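Local coordinates for GMP reductase (Trypanosoma brucei brucei, PDB 6JIG), which probably catalyses the NADPH-dependent deamination of GMP to IMP, and carries a pair of CBS domains that bind guanine nucleotides and underlie its allosteric regulation, at residues T37-N42 against A253-V258; A67-I72 against P442-L447; A86-V91 against V231-G236; E180-L185 against A192-V197; D240-A245 against K276-T281. The protein carries 1 engineered substitution. One frame throughout, in Å; residues are numbered along the deposited sequence.

Contact 1. Residues T37-N42 against A253-V258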
# COMPACT_ATOMS: atom_id res chain seq x y z
N THR A 37 7.92 -28.67 36.73
CA THR A 37 7.65 -29.69 35.72
C THR A 37 8.91 -30.52 35.53
O THR A 37 9.93 -30.29 36.19
CB THR A 37 7.20 -29.04 34.40
OG1 THR A 37 6.64 -30.05 33.55
CG2 THR A 37 8.37 -28.39 33.69
N ARG A 38 8.84 -31.49 34.62
CA ARG A 38 9.97 -32.34 34.27
C ARG A 38 10.38 -32.07 32.83
O ARG A 38 9.54 -32.06 31.92
CB ARG A 38 9.64 -33.82 34.45
CG ARG A 38 9.15 -34.16 35.86
CD ARG A 38 9.28 -35.64 36.16
NE ARG A 38 10.63 -35.95 36.61
CZ ARG A 38 11.01 -36.04 37.88
NH1 ARG A 38 10.13 -35.85 38.87
NH2 ARG A 38 12.27 -36.32 38.17
N LEU A 39 11.67 -31.82 32.65
CA LEU A 39 12.25 -31.79 31.31
C LEU A 39 12.42 -33.20 30.76
O LEU A 39 12.13 -33.46 29.58
CB LEU A 39 13.59 -31.07 31.36
CG LEU A 39 14.38 -31.10 30.07
CD1 LEU A 39 13.69 -30.21 29.03
CD2 LEU A 39 15.81 -30.66 30.31
N SER A 40 12.88 -34.11 31.61
CA SER A 40 13.11 -35.50 31.27
C SER A 40 12.93 -36.31 32.55
O SER A 40 12.64 -35.76 33.61
CB SER A 40 14.51 -35.71 30.66
OG SER A 40 15.50 -35.05 31.42
N ARG A 41 13.12 -37.63 32.44
CA ARG A 41 12.81 -38.53 33.56
C ARG A 41 13.47 -38.06 34.85
O ARG A 41 12.85 -38.11 35.92
CB ARG A 41 13.27 -39.95 33.24
CG ARG A 41 12.38 -40.81 32.31
CD ARG A 41 12.87 -42.26 32.41
NE ARG A 41 12.49 -43.16 31.32
CZ ARG A 41 11.34 -43.84 31.26
NH1 ARG A 41 10.41 -43.72 32.21
NH2 ARG A 41 11.11 -44.64 30.22
N ASN A 42 14.71 -37.57 34.77
CA ASN A 42 15.45 -37.24 35.99
C ASN A 42 15.81 -35.77 36.10
O ASN A 42 16.69 -35.41 36.88
CB ASN A 42 16.70 -38.12 36.06
CG ASN A 42 16.36 -39.59 36.00
OD1 ASN A 42 15.73 -40.12 36.92
ND2 ASN A 42 16.73 -40.26 34.91
N ALA A 253 27.44 -31.05 30.59
CA ALA A 253 26.07 -31.14 30.08
C ALA A 253 25.19 -31.92 31.05
O ALA A 253 25.54 -33.02 31.48
CB ALA A 253 26.05 -31.82 28.71
N ASP A 254 24.06 -31.34 31.41
CA ASP A 254 23.13 -31.99 32.33
C ASP A 254 22.15 -32.91 31.62
O ASP A 254 21.63 -33.84 32.25
CB ASP A 254 22.38 -30.92 33.12
CG ASP A 254 23.31 -30.10 33.98
OD1 ASP A 254 23.85 -30.68 34.94
OD2 ASP A 254 23.53 -28.89 33.68
N VAL A 255 21.88 -32.66 30.34
CA VAL A 255 21.10 -33.55 29.48
C VAL A 255 21.66 -33.43 28.08
O VAL A 255 22.24 -32.41 27.70
CB VAL A 255 19.58 -33.24 29.45
CG1 VAL A 255 18.94 -33.46 30.80
CG2 VAL A 255 19.33 -31.80 28.99
N LEU A 256 21.48 -34.48 27.30
CA LEU A 256 21.79 -34.44 25.88
C LEU A 256 20.48 -34.52 25.10
O LEU A 256 19.54 -35.20 25.51
CB LEU A 256 22.68 -35.61 25.47
CG LEU A 256 24.10 -35.62 26.04
CD1 LEU A 256 24.79 -36.91 25.67
CD2 LEU A 256 24.88 -34.41 25.54
N VAL A 257 20.44 -33.83 23.96
CA VAL A 257 19.26 -33.84 23.10
C VAL A 257 19.68 -34.34 21.73
O VAL A 257 20.36 -33.63 20.98
CB VAL A 257 18.61 -32.45 23.00
CG1 VAL A 257 17.35 -32.53 22.10
CG2 VAL A 257 18.28 -31.90 24.39
N VAL A 258 19.26 -35.56 21.39
CA VAL A 258 19.41 -36.09 20.03
C VAL A 258 18.36 -35.41 19.17
O VAL A 258 17.16 -35.57 19.41
CB VAL A 258 19.23 -37.61 20.00
CG1 VAL A 258 19.31 -38.11 18.57
CG2 VAL A 258 20.25 -38.28 20.87
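Val255 is met by both Leu39 and Ser40 where a short antiparallel hairpin, made of strands 37-40 and 43-45, lies against the eight-stranded parallel barrel of the TIM-barrel domain. The contact illustrates how a barrel can be packed by a chain segment that is not one of its own strands. Val255, on strand 255-259, gives up more surface than either partner, dividing its two methyls between them. CG2 goes to Leu39: the leucine and valine reach toward each other tip to tip, with Leu39 CD2 3.9 Å from Val255 CG2. The leucine arrives there with CG trans to the backbone nitrogen (chi1 173°), which carries its branch out from the hairpin toward the barrel. CG1 instead faces Ser40, whose OG lies 3.8 Å from Val255 CG1, a van der Waals approach and not a polar bond. Leu39 and Ser40 can both serve one valine because the strand is locally irregular: the two residues together face Val43, as in a classic beta bulge. Val43 itself touches Val255, and Ile287 of the next barrel strand touches both Leu39 and Ser40, so the valine lies in an apolar patch. Leu39 also reaches strand 72-75, its CD2 lying 4.0 Å from Ile72 CD1. The bulge leaves a buried hydroxyl beside this patch, and a neighbouring barrel residue satisfies it. Asp285 OD2 is hydrogen-bonded to Ser40 OG and also accepts from the backbone nitrogen of Asn42, a single carboxylate oxygen holding two points of the hairpin.

Contact 2. Residues A67-I72 against P442-L447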
# COMPACT_ATOMS: atom_id res chain seq x y z
N ALA A 67 18.26 -20.64 32.64
CA ALA A 67 18.43 -21.35 33.91
C ALA A 67 18.16 -20.43 35.09
O ALA A 67 17.57 -20.85 36.10
CB ALA A 67 19.84 -21.94 33.98
N ARG A 68 18.58 -19.16 35.00
CA ARG A 68 18.33 -18.23 36.09
C ARG A 68 16.84 -17.98 36.30
O ARG A 68 16.41 -17.74 37.43
CB ARG A 68 19.06 -16.90 35.85
CG ARG A 68 20.55 -17.03 36.08
CD ARG A 68 21.28 -15.71 36.03
NE ARG A 68 22.68 -15.93 36.39
CZ ARG A 68 23.70 -15.17 36.00
NH1 ARG A 68 23.50 -14.11 35.23
NH2 ARG A 68 24.93 -15.47 36.40
N GLU A 69 16.05 -18.03 35.23
CA GLU A 69 14.61 -17.90 35.36
C GLU A 69 13.93 -19.20 35.78
O GLU A 69 12.71 -19.21 35.99
CB GLU A 69 13.98 -17.41 34.04
CG GLU A 69 14.53 -16.08 33.54
CD GLU A 69 14.19 -14.92 34.46
OE1 GLU A 69 13.16 -14.98 35.16
OE2 GLU A 69 14.96 -13.94 34.48
N GLY A 70 14.66 -20.30 35.90
CA GLY A 70 14.04 -21.54 36.31
C GLY A 70 13.71 -22.50 35.18
O GLY A 70 13.15 -23.57 35.45
N GLY A 71 14.06 -22.15 33.95
CA GLY A 71 13.96 -23.03 32.79
C GLY A 71 15.32 -23.58 32.41
O GLY A 71 16.17 -23.83 33.27
N ILE A 72 15.55 -23.73 31.10
CA ILE A 72 16.82 -24.28 30.62
C ILE A 72 16.98 -23.89 29.16
O ILE A 72 16.00 -23.63 28.45
CB ILE A 72 16.87 -25.82 30.81
CG1 ILE A 72 18.32 -26.33 30.80
CG2 ILE A 72 16.04 -26.57 29.74
CD1 ILE A 72 18.46 -27.79 31.15
N PRO A 442 12.36 -10.53 31.41
CA PRO A 442 10.97 -10.04 31.49
C PRO A 442 10.04 -10.74 30.52
O PRO A 442 8.85 -10.92 30.83
CB PRO A 442 11.10 -8.55 31.17
CG PRO A 442 12.53 -8.20 31.47
CD PRO A 442 13.33 -9.44 31.17
N ILE A 443 10.54 -11.12 29.35
CA ILE A 443 9.71 -11.83 28.37
C ILE A 443 9.31 -13.20 28.89
O ILE A 443 8.15 -13.60 28.79
CB ILE A 443 10.46 -11.92 27.03
CG1 ILE A 443 10.45 -10.57 26.33
CG2 ILE A 443 9.83 -12.96 26.13
CD1 ILE A 443 11.56 -10.44 25.34
N VAL A 444 10.27 -13.93 29.48
CA VAL A 444 9.99 -15.24 30.06
C VAL A 444 8.99 -15.11 31.21
O VAL A 444 8.07 -15.92 31.34
CB VAL A 444 11.30 -15.91 30.52
CG1 VAL A 444 11.00 -17.09 31.43
CG2 VAL A 444 12.12 -16.37 29.33
N ARG A 445 9.16 -14.08 32.05
CA ARG A 445 8.26 -13.90 33.19
C ARG A 445 6.83 -13.62 32.73
O ARG A 445 5.88 -14.12 33.33
CB ARG A 445 8.78 -12.77 34.09
CG ARG A 445 9.99 -13.15 34.97
CD ARG A 445 10.59 -11.92 35.69
NE ARG A 445 12.05 -11.95 35.67
CZ ARG A 445 12.83 -10.95 35.26
NH1 ARG A 445 12.28 -9.80 34.84
NH2 ARG A 445 14.15 -11.08 35.28
N GLN A 446 6.67 -12.84 31.66
CA GLN A 446 5.34 -12.58 31.12
C GLN A 446 4.72 -13.85 30.53
O GLN A 446 3.52 -14.10 30.70
CB GLN A 446 5.39 -11.48 30.07
N LEU A 447 5.52 -14.67 29.84
CA LEU A 447 5.01 -15.93 29.30
C LEU A 447 4.54 -16.85 30.43
O LEU A 447 3.48 -17.48 30.33
CB LEU A 447 6.08 -16.63 28.46
CG LEU A 447 6.53 -15.87 27.22
CD1 LEU A 447 7.56 -16.67 26.44
CD2 LEU A 447 5.32 -15.53 26.34
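Glu69 alone carries this contact from its side, meeting Arg445 with its carboxylate and Val444 with its CB; it is a compact example of one residue joining a helix terminus to the flank of another helix. The ionic part comes first. Arg445 NE donates to Glu69 OE1 at 3.3 Å, and NH2 of the same guanidinium makes a weak bond of 3.1 Å to Glu69 OE2. The pairing is two-pronged but far from flat: the carboxylate and guanidinium planes stand 57° apart, the side chains cross at about a right angle, and NE meets OE1 on its syn side from out of the carboxylate plane. A bend in the glutamate at chi2 (-66°) turns its carboxylate back to face the arginine.

The apolar part is smaller. Glu69 CB lies 4.0 Å from Val444 CG1, and Val444 also packs on Ile47.

Backbone bonds form the third group. Helix 60-68 ends in a Schellman motif: Gly70 takes a positive phi and two backbone bonds run back into the last turn, one of them Gly70 N to Ala67 O. Glu69 is therefore presented at the helix's C-terminal end, facing the N-terminal part of helix 440-457, in its second turn.

Long, tilted bonds to a solvent-exposed arginine suggest an attraction that is electrostatic more than directional, and the buried Val444 supplies the apolar share.

Contact 3. Residues A86-V91 against V231-G236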
# COMPACT_ATOMS: atom_id res chain seq x y z
N ALA A 86 33.05 -25.23 24.92
CA ALA A 86 33.45 -23.96 25.50
C ALA A 86 32.24 -23.15 25.96
O ALA A 86 32.26 -22.53 27.04
CB ALA A 86 34.27 -23.17 24.48
N MET A 87 31.18 -23.12 25.15
CA MET A 87 29.96 -22.44 25.60
C MET A 87 29.44 -23.08 26.87
O MET A 87 29.01 -22.39 27.80
CB MET A 87 28.89 -22.49 24.51
CG MET A 87 29.24 -21.72 23.27
SD MET A 87 27.76 -21.60 22.25
CE MET A 87 27.42 -23.32 21.96
N LEU A 88 29.46 -24.41 26.92
CA LEU A 88 28.96 -25.13 28.09
C LEU A 88 29.76 -24.78 29.34
O LEU A 88 29.19 -24.47 30.39
CB LEU A 88 29.00 -26.64 27.81
CG LEU A 88 27.95 -27.42 28.60
CD1 LEU A 88 27.48 -28.60 27.80
CD2 LEU A 88 28.54 -27.88 29.94
N ARG A 89 31.09 -24.79 29.23
CA ARG A 89 31.93 -24.44 30.38
C ARG A 89 31.69 -23.00 30.82
O ARG A 89 31.78 -22.70 32.02
CB ARG A 89 33.40 -24.64 30.04
CG ARG A 89 33.83 -26.10 30.02
CD ARG A 89 35.34 -26.20 29.84
NE ARG A 89 35.72 -25.87 28.47
CZ ARG A 89 35.94 -26.78 27.53
NH1 ARG A 89 35.82 -28.08 27.83
NH2 ARG A 89 36.27 -26.40 26.31
N GLU A 90 31.40 -22.09 29.89
CA GLU A 90 31.09 -20.73 30.30
C GLU A 90 29.78 -20.67 31.07
O GLU A 90 29.67 -19.92 32.05
CB GLU A 90 31.03 -19.79 29.10
CG GLU A 90 32.41 -19.54 28.48
CD GLU A 90 32.38 -18.45 27.42
OE1 GLU A 90 31.66 -17.45 27.61
OE2 GLU A 90 33.09 -18.61 26.40
N VAL A 91 28.78 -21.44 30.64
CA VAL A 91 27.53 -21.49 31.39
C VAL A 91 27.78 -21.99 32.80
O VAL A 91 27.26 -21.45 33.78
CB VAL A 91 26.50 -22.37 30.66
CG1 VAL A 91 25.23 -22.50 31.51
CG2 VAL A 91 26.15 -21.77 29.28
N VAL A 231 22.14 -26.86 32.13
CA VAL A 231 22.20 -26.58 30.70
C VAL A 231 22.28 -27.90 29.94
O VAL A 231 22.95 -28.85 30.36
CB VAL A 231 23.39 -25.64 30.37
CG1 VAL A 231 24.75 -26.28 30.77
CG2 VAL A 231 23.38 -25.26 28.89
N GLY A 232 21.59 -27.96 28.80
CA GLY A 232 21.65 -29.10 27.91
C GLY A 232 22.40 -28.76 26.62
O GLY A 232 22.76 -27.62 26.36
N ALA A 233 22.62 -29.80 25.82
CA ALA A 233 23.34 -29.65 24.57
C ALA A 233 22.81 -30.64 23.55
O ALA A 233 22.50 -31.79 23.89
CB ALA A 233 24.85 -29.85 24.78
N ALA A 234 22.70 -30.19 22.29
CA ALA A 234 22.22 -31.01 21.19
C ALA A 234 23.37 -31.75 20.52
O ALA A 234 24.49 -31.24 20.45
CB ALA A 234 21.50 -30.15 20.14
N VAL A 235 23.07 -32.96 20.04
CA VAL A 235 23.94 -33.76 19.20
C VAL A 235 23.12 -34.34 18.06
O VAL A 235 21.89 -34.45 18.13
CB VAL A 235 24.61 -34.92 19.96
CG1 VAL A 235 25.42 -34.39 21.13
CG2 VAL A 235 23.56 -35.94 20.41
N GLY A 236 23.81 -34.73 16.99
CA GLY A 236 23.22 -35.41 15.87
C GLY A 236 23.30 -36.92 16.01
O GLY A 236 23.36 -37.46 17.12
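The backbone N of Val231 is hydrogen-bonded to Asp254 OD2, a bond that ties the backbone at Val231 to the neighbouring Asp254 while the valine's side chain turns to Leu88 and Val91 of helix 81-93. Between the helix and the strand themselves the meeting is wholly apolar. Val91 comes closest, with CG1 3.8 Å from Val231 CB and 3.9 Å from Val231 CG1. Leu88 approaches from one turn earlier in the helix: its CG lies 4.0 Å from Val231 CG1, and its CD1 extends along the strand to within 4.2 Å of Ala233 CB. Val231 CG1 is the methyl common to both partners, placed there because it sits between the backbone nitrogen and the carbonyl carbon (chi1 61°). Each helical side chain crosses the valine obliquely, and the leucine branch lies over the strand at the small Ala233. This is the usual layering of a TIM barrel, a helix laid on the outer surface of the parallel sheet. Around it, Ala63 of helix 60-68 borders Val91 and Val231, Leu248 of helix 239-251 borders Leu88 and Ala233, and Leu75 of the adjoining strand 72-75 touches Leu88 and Val231, which sets helix 81-93 between two helices over neighbouring strands.

Contact 4. Residues E180-L185 against A192-V197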
# COMPACT_ATOMS: atom_id res chain seq x y z
N GLU A 180 25.04 -22.38 55.31
CA GLU A 180 24.87 -21.65 56.56
C GLU A 180 26.21 -21.33 57.20
O GLU A 180 26.40 -20.24 57.75
CB GLU A 180 23.99 -22.45 57.53
N GLU A 181 27.17 -22.26 57.12
CA GLU A 181 28.46 -22.04 57.77
C GLU A 181 29.26 -20.95 57.06
O GLU A 181 29.85 -20.08 57.71
CB GLU A 181 29.27 -23.34 57.83
CG GLU A 181 30.66 -23.19 58.47
CD GLU A 181 30.67 -22.44 59.82
OE1 GLU A 181 29.67 -22.52 60.57
OE2 GLU A 181 31.68 -21.78 60.13
N VAL A 182 29.29 -20.98 55.73
CA VAL A 182 30.05 -19.94 55.03
C VAL A 182 29.35 -18.60 55.15
O VAL A 182 30.01 -17.55 55.20
CB VAL A 182 30.31 -20.36 53.57
CG1 VAL A 182 29.09 -20.08 52.68
CG2 VAL A 182 31.58 -19.68 53.04
N THR A 183 28.02 -18.59 55.25
CA THR A 183 27.30 -17.35 55.50
C THR A 183 27.72 -16.75 56.84
O THR A 183 27.92 -15.54 56.96
CB THR A 183 25.79 -17.61 55.49
OG1 THR A 183 25.39 -18.08 54.20
CG2 THR A 183 25.02 -16.34 55.82
N HIS A 184 27.85 -17.60 57.85
CA HIS A 184 28.32 -17.16 59.15
C HIS A 184 29.73 -16.60 59.07
O HIS A 184 30.03 -15.56 59.67
CB HIS A 184 28.24 -18.32 60.14
CG HIS A 184 28.96 -18.07 61.42
ND1 HIS A 184 28.44 -17.27 62.42
CD2 HIS A 184 30.16 -18.51 61.87
CE1 HIS A 184 29.29 -17.24 63.43
NE2 HIS A 184 30.34 -17.98 63.12
N LEU A 185 30.63 -17.27 58.34
CA LEU A 185 32.00 -16.78 58.23
C LEU A 185 32.04 -15.41 57.55
O LEU A 185 32.83 -14.54 57.94
CB LEU A 185 32.86 -17.76 57.46
CG LEU A 185 33.14 -19.12 58.10
CD1 LEU A 185 34.03 -19.94 57.18
CD2 LEU A 185 33.77 -18.92 59.47
N ALA A 192 33.80 -10.80 51.71
CA ALA A 192 33.01 -11.22 50.56
C ALA A 192 33.60 -12.41 49.83
O ALA A 192 33.04 -12.86 48.82
CB ALA A 192 32.84 -10.05 49.58
N ASN A 193 34.72 -12.95 50.32
CA ASN A 193 35.39 -14.07 49.69
C ASN A 193 35.96 -14.96 50.78
O ASN A 193 36.67 -14.47 51.67
CB ASN A 193 36.51 -13.60 48.76
CG ASN A 193 35.98 -12.96 47.49
OD1 ASN A 193 35.45 -13.64 46.63
ND2 ASN A 193 36.14 -11.64 47.38
N VAL A 194 35.65 -16.24 50.71
CA VAL A 194 36.23 -17.24 51.60
C VAL A 194 36.87 -18.32 50.74
O VAL A 194 36.20 -19.21 50.22
CB VAL A 194 35.17 -17.84 52.55
CG1 VAL A 194 35.79 -18.95 53.40
CG2 VAL A 194 34.58 -16.75 53.44
N PRO A 195 38.18 -18.26 50.54
CA PRO A 195 38.88 -19.38 49.91
C PRO A 195 38.90 -20.60 50.83
O PRO A 195 38.90 -20.48 52.05
CB PRO A 195 40.29 -18.84 49.68
CG PRO A 195 40.44 -17.75 50.67
CD PRO A 195 39.09 -17.15 50.88
N ILE A 196 38.88 -21.77 50.20
CA ILE A 196 39.04 -23.04 50.89
C ILE A 196 40.42 -23.56 50.54
O ILE A 196 40.74 -23.73 49.36
CB ILE A 196 37.96 -24.06 50.49
CG1 ILE A 196 36.56 -23.42 50.54
CG2 ILE A 196 38.07 -25.34 51.33
CD1 ILE A 196 36.17 -22.90 51.90
N VAL A 197 41.25 -23.80 51.56
CA VAL A 197 42.61 -24.27 51.31
C VAL A 197 42.80 -25.65 51.92
O VAL A 197 42.01 -26.10 52.76
CB VAL A 197 43.68 -23.30 51.86
CG1 VAL A 197 43.63 -21.97 51.13
CG2 VAL A 197 43.49 -23.11 53.35
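No ring, amide or carboxylate takes part where Val182 and Leu185 meet Val194, so there are no flat faces or edges to match; the contact is made by aliphatic branches alone. It shows how a single strand residue can be held by two residues of a helix spaced about one turn apart. Val194 gives up about as much surface as its two partners combined. Val182 and Val194 slide past one another in opposite directions, which brings Val182 CG2 to 4.1 Å from Val194 CB and 4.2 Å from Val194 CG2. The methyl thus rests against the branch point of the strand residue instead of meeting one methyl head-on. Leu185 comes from the next turn and takes the other branch, its CD1 lying 4.3 Å from Val194 CG1. Its chain runs out fully at chi2 (-179°), which gives CD1 the length to reach across. These separations are those of ordinary, unstrained van der Waals packing.

Val182 continues inward to Val207 of strand 203-208 and Val212 of helix 209-216, while Leu185 also touches Ile177. On another side of the helix Thr183 packs on Leu152 of a neighbouring subunit. Both segments belong to the second CBS sequence motif, and a bound GMP lies about 11 Å from the side chain of Val194. A helix followed by two antiparallel strands, 193-197 and 203-208, and then a second helix is the arrangement characteristic of a CBS domain, two of which pair to form the Bateman module of the IMPDH family.

Contact 5. Residues D240-A245 against K276-T281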
# COMPACT_ATOMS: atom_id res chain seq x y z
N ASP A 240 30.53 -39.29 14.32
CA ASP A 240 31.27 -38.29 15.08
C ASP A 240 30.44 -37.66 16.20
O ASP A 240 31.01 -37.10 17.14
CB ASP A 240 31.77 -37.20 14.14
CG ASP A 240 32.70 -36.22 14.84
OD1 ASP A 240 33.64 -36.67 15.54
OD2 ASP A 240 32.49 -34.99 14.68
N ASP A 241 29.11 -37.71 16.12
CA ASP A 241 28.30 -37.12 17.18
C ASP A 241 28.50 -37.84 18.51
O ASP A 241 28.31 -37.23 19.57
CB ASP A 241 26.83 -37.13 16.77
CG ASP A 241 26.52 -36.04 15.77
OD1 ASP A 241 26.54 -34.85 16.16
OD2 ASP A 241 26.28 -36.37 14.59
N MET A 242 28.88 -39.12 18.48
CA MET A 242 29.18 -39.81 19.73
C MET A 242 30.37 -39.16 20.43
O MET A 242 30.36 -38.98 21.65
CB MET A 242 29.43 -41.29 19.45
CG MET A 242 29.51 -42.15 20.69
SD MET A 242 27.97 -42.18 21.63
CE MET A 242 28.60 -42.66 23.22
N ASN A 243 31.40 -38.79 19.66
CA ASN A 243 32.53 -38.07 20.23
C ASN A 243 32.10 -36.72 20.81
O ASN A 243 32.51 -36.35 21.91
CB ASN A 243 33.62 -37.87 19.18
CG ASN A 243 34.95 -37.49 19.78
OD1 ASN A 243 35.39 -36.34 19.66
ND2 ASN A 243 35.59 -38.45 20.45
N ARG A 244 31.27 -35.98 20.07
CA ARG A 244 30.71 -34.73 20.59
C ARG A 244 29.96 -34.97 21.89
O ARG A 244 30.14 -34.23 22.87
CB ARG A 244 29.79 -34.11 19.53
CG ARG A 244 29.20 -32.76 19.92
CD ARG A 244 28.23 -32.27 18.85
NE ARG A 244 28.93 -31.95 17.61
CZ ARG A 244 29.34 -30.74 17.28
NH1 ARG A 244 29.12 -29.72 18.11
NH2 ARG A 244 29.96 -30.52 16.12
N ALA A 245 29.12 -36.01 21.94
CA ALA A 245 28.34 -36.29 23.14
C ALA A 245 29.24 -36.55 24.33
O ALA A 245 29.00 -36.05 25.44
CB ALA A 245 27.44 -37.49 22.90
N LYS A 276 22.72 -44.51 25.50
CA LYS A 276 22.40 -45.19 26.75
C LYS A 276 23.35 -46.35 27.00
O LYS A 276 23.53 -46.76 28.15
CB LYS A 276 20.95 -45.72 26.74
CG LYS A 276 19.85 -44.66 26.55
CD LYS A 276 19.75 -43.70 27.74
CE LYS A 276 18.80 -44.19 28.82
NZ LYS A 276 18.86 -43.29 30.00
N GLY A 277 23.98 -46.88 25.94
CA GLY A 277 24.86 -48.03 26.09
C GLY A 277 26.28 -47.72 26.48
O GLY A 277 27.02 -48.65 26.84
N ASP A 278 26.70 -46.45 26.43
CA ASP A 278 28.06 -46.07 26.75
C ASP A 278 28.10 -45.38 28.11
O ASP A 278 27.40 -44.37 28.29
CB ASP A 278 28.62 -45.14 25.68
CG ASP A 278 30.14 -45.01 25.75
OD1 ASP A 278 30.68 -44.73 26.83
OD2 ASP A 278 30.80 -45.17 24.70
N PRO A 279 28.89 -45.87 29.07
CA PRO A 279 28.95 -45.20 30.38
C PRO A 279 29.44 -43.77 30.32
O PRO A 279 29.14 -42.99 31.22
CB PRO A 279 29.92 -46.09 31.19
CG PRO A 279 29.92 -47.40 30.48
CD PRO A 279 29.75 -47.07 29.02
N ARG A 280 30.17 -43.40 29.26
CA ARG A 280 30.64 -42.02 29.15
C ARG A 280 29.50 -41.04 28.85
O ARG A 280 29.66 -39.84 29.09
CB ARG A 280 31.71 -41.93 28.06
CG ARG A 280 32.97 -42.73 28.40
CD ARG A 280 33.90 -42.82 27.21
NE ARG A 280 33.35 -43.63 26.13
CZ ARG A 280 33.94 -43.80 24.95
NH1 ARG A 280 35.11 -43.23 24.72
NH2 ARG A 280 33.36 -44.54 24.02
N THR A 281 28.38 -41.52 28.33
CA THR A 281 27.23 -40.66 28.07
C THR A 281 25.97 -41.04 28.83
O THR A 281 25.06 -40.20 28.96
CB THR A 281 26.90 -40.64 26.56
OG1 THR A 281 26.86 -41.98 26.07
CG2 THR A 281 27.97 -39.88 25.80
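Ala245 and Thr281 bring the two backbones nearest, with their CA atoms 6.7 Å apart, where helix 239-251 runs beside the chain that has just left helix 266-277. Ala245 CB rests 3.8 Å from Thr281 CG2, a plain methyl-to-methyl touch. Met242, one turn earlier, spans the remaining gap with its terminal methyl: Met242 CE lies 3.4 Å from Thr281 OG1 and 3.5 Å from Asp278 CB. A bend at chi2 (63°) directs the methionine's tip at these two residues, and Leu275 borders it as well. Such contacts are how successive helices of a TIM barrel are joined on its outside; helix 239-251 follows strand 232-235, and helix 266-277 follows the adjacent strand 255-259. The turn that receives the methionine is stiffened from within. Asp278 OD1 accepts from Arg280 N at 2.8 Å, an Asx turn, and from Arg280 NE at 3.0 Å with a nearly straight bond of 170°. Arg280 NH2 closes the pairing on the syn lone pair of Asp278 OD2, at 2.7 Å, and the guanidinium keeps both acceptors close to its own plane. Thr281 OG1, although beside the methionine methyl, has its hydrogen bond with Leu275 O in the last turn of helix 266-277.

In the fold
From the N terminus, contacts 1, 2 and 3 open in turn at 37-42, 67-72 and 86-91. The chain then enters the CBS region, where contact 4 closes a short loop nested inside all three. Returning to the barrel, it closes contact 3 at 231-236 and opens contact 5 at 240-245. Contact 1 closes at 253-258 while contact 5 is still open, so these two cross; contact 5 closes at 276-281, and contact 2 only at 442-447, crossing contact 1 and enclosing contacts 3 and 5. Contacts 1 and 3 share neighbouring barrel strands, linked by Val257 N to Ala233 O, whereas contact 4 stands about 30 Å from contact 3, centre to centre.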